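Hydrolase, HAD superfamily, subfamily III A (Legionella pneumophila, PDB 3N1U) probably hydrolyses 3-deoxy-D-manno-octulosonate 8-phosphate to KDO and inorganic phosphate, a metal-dependent step of lipopolysaccharide biosynthesis. Local coordinates at residues L131-S136 and A146-E151. Residues are numbered along the deposited sequence; the frame is centred on the assembly and turned at random.
Sequences LGVAVS and ADWRTE. With CA (calcium ion), chain C.
Asp147 OD2 is gripped twice: the backbone N of Gly132 donates to it at 2.8 Å, an almost straight bond arriving on the anti side of the carboxylate, and a calcium ion lies 2.8 Å from the same oxygen. OD1 binds that ion as well, at 2.6 Å. CG stands anti to the carbonyl carbon of Asp147 (chi1 -64°), beside the backbone N, and the further turn about chi2 brings OD2 to Gly132 N, while Asp147 N returns a bond to Gly132 O, bent to 131° at the hydrogen. Trp148 N adds a weak, longer bond to that carbonyl.

Past this reciprocal pair the two segments run as parallel strands, Ala134 N donating to Trp148 O (2.9 Å) and Thr150 N to Ala134 O. Strand 131-134, helix 140-145 and strand 148-149 form a beta-alpha-beta unit whose second strand is the outermost, within this chain, of the parallel sheet of the Rossmann-like HAD core; this calcium site is separate from the one held by Asp25, Asp27 and Asp118.

On one face Val133 and Trp148 lie side by side, and CG1 of Val133 meets the indole obliquely at CE3 (3.8 Å). The same methyl touches Thr150 CG2, and Leu162 of helix 158-169 packs on Val133. On the face of Ala134, its methyl meets that of Ala146, which precedes strand 148-149, CB to CB at 3.8 Å. Beyond the strands, Thr150 OG1, between its backbone N and carbonyl carbon (chi1 58°), approaches Val135 CA but hydrogen-bonds to Arg152 O, while Ser136 CB rests 3.2 Å from Thr150 O.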
loop_
_atom_site.group_PDB
_atom_site.type_symbol
_atom_site.label_atom_id
_atom_site.label_comp_id
_atom_site.label_asym_id
_atom_site.label_seq_id
_atom_site.Cartn_x
_atom_site.Cartn_y
_atom_site.Cartn_z
ATOM N N LEU A 131 15.447 15.850 20.716
ATOM C CA LEU A 131 14.292 15.928 19.833
ATOM C C LEU A 131 13.755 14.511 19.559
ATOM O O LEU A 131 14.276 13.768 18.714
ATOM C CB LEU A 131 14.638 16.695 18.514
ATOM C CG LEU A 131 13.503 16.787 17.445
ATOM C CD1 LEU A 131 12.180 17.357 18.014
ATOM C CD2 LEU A 131 14.031 17.724 16.341
ATOM N N GLY A 132 12.768 14.107 20.354
ATOM C CA GLY A 132 12.202 12.740 20.294
ATOM C C GLY A 132 10.986 12.845 19.399
ATOM O O GLY A 132 10.097 13.660 19.647
ATOM N N VAL A 133 10.956 12.021 18.353
ATOM C CA VAL A 133 9.930 12.143 17.306
ATOM C C VAL A 133 9.121 10.871 17.096
ATOM O O VAL A 133 9.674 9.758 17.076
ATOM C CB VAL A 133 10.519 12.635 15.955
ATOM C CG1 VAL A 133 9.402 12.760 14.874
ATOM C CG2 VAL A 133 11.254 14.031 16.167
ATOM N N ALA A 134 7.812 11.054 16.942
ATOM C CA ALA A 134 6.924 9.938 16.587
ATOM C C ALA A 134 6.527 10.030 15.120
ATOM O O ALA A 134 6.148 11.087 14.659
ATOM C CB ALA A 134 5.654 9.932 17.461
ATOM N N VAL A 135 6.648 8.923 14.381
ATOM C CA VAL A 135 5.935 8.835 13.055
ATOM C C VAL A 135 4.421 8.896 13.310
ATOM O O VAL A 135 3.942 8.583 14.425
ATOM C CB VAL A 135 6.322 7.560 12.241
ATOM C CG1 VAL A 135 7.841 7.629 11.849
ATOM C CG2 VAL A 135 6.010 6.242 12.997
ATOM N N SER A 136 3.634 9.323 12.310
ATOM C CA SER A 136 2.211 9.546 12.597
ATOM C C SER A 136 1.485 8.239 12.910
ATOM O O SER A 136 0.448 8.263 13.525
ATOM C CB SER A 136 1.492 10.279 11.443
ATOM O OG SER A 136 1.352 9.467 10.303
ATOM N N ALA A 146 6.185 11.921 22.673
ATOM C CA ALA A 146 7.178 12.502 21.793
ATOM C C ALA A 146 7.163 14.030 21.843
ATOM O O ALA A 146 6.134 14.628 22.154
ATOM C CB ALA A 146 6.896 12.015 20.325
ATOM N N ASP A 147 8.285 14.671 21.520
ATOM C CA ASP A 147 8.295 16.135 21.390
ATOM C C ASP A 147 7.512 16.633 20.193
ATOM O O ASP A 147 7.033 17.770 20.187
ATOM C CB ASP A 147 9.720 16.632 21.262
ATOM C CG ASP A 147 10.528 16.350 22.503
ATOM O OD1 ASP A 147 10.032 16.664 23.604
ATOM O OD2 ASP A 147 11.608 15.731 22.388
ATOM N N TRP A 148 7.397 15.784 19.173
ATOM C CA TRP A 148 6.825 16.164 17.870
ATOM C C TRP A 148 6.417 14.914 17.136
ATOM O O TRP A 148 6.988 13.849 17.341
ATOM C CB TRP A 148 7.892 16.905 17.037
ATOM C CG TRP A 148 7.390 17.504 15.717
ATOM C CD1 TRP A 148 6.422 18.437 15.575
ATOM C CD2 TRP A 148 7.878 17.216 14.387
ATOM N NE1 TRP A 148 6.249 18.749 14.241
ATOM C CE2 TRP A 148 7.129 18.015 13.490
ATOM C CE3 TRP A 148 8.882 16.359 13.869
ATOM C CZ2 TRP A 148 7.322 17.988 12.076
ATOM C CZ3 TRP A 148 9.073 16.321 12.453
ATOM C CH2 TRP A 148 8.296 17.142 11.587
ATOM N N ARG A 149 5.436 15.036 16.266
ATOM C CA ARG A 149 5.066 13.922 15.410
ATOM C C ARG A 149 5.049 14.380 13.974
ATOM O O ARG A 149 4.730 15.555 13.673
ATOM C CB ARG A 149 3.676 13.359 15.792
ATOM C CG ARG A 149 2.513 14.305 15.484
ATOM C CD ARG A 149 1.207 13.588 15.859
ATOM N NE ARG A 149 1.064 13.537 17.317
ATOM C CZ ARG A 149 -0.020 13.058 17.940
ATOM N NH1 ARG A 149 -1.045 12.576 17.225
ATOM N NH2 ARG A 149 -0.086 13.083 19.270
ATOM N N THR A 150 5.412 13.473 13.075
ATOM C CA THR A 150 5.395 13.825 11.640
ATOM C C THR A 150 3.950 13.742 11.117
ATOM O O THR A 150 3.081 13.091 11.758
ATOM C CB THR A 150 6.291 12.858 10.834
ATOM O OG1 THR A 150 5.840 11.499 11.024
ATOM C CG2 THR A 150 7.778 12.998 11.312
ATOM N N GLU A 151 3.699 14.384 9.972
ATOM C CA GLU A 151 2.404 14.275 9.299
ATOM C C GLU A 151 2.380 12.939 8.606
ATOM O O GLU A 151 1.378 12.228 8.622
ATOM C CB GLU A 151 2.204 15.405 8.275
ATOM C CG GLU A 151 2.239 16.804 8.912
ATOM C CD GLU A 151 1.014 17.098 9.783
ATOM O OE1 GLU A 151 -0.000 17.574 9.217
ATOM O OE2 GLU A 151 1.068 16.883 11.034
HETATM CA CA CA C . 11.548 15.264 25.138
HETATM O O HOH W 1 12.834 14.013 24.544
HETATM O O HOH W 2 9.925 13.223 24.520
HETATM O O HOH W 3 13.933 16.199 25.643
HETATM O O HOH W 4 11.336 16.972 26.227
#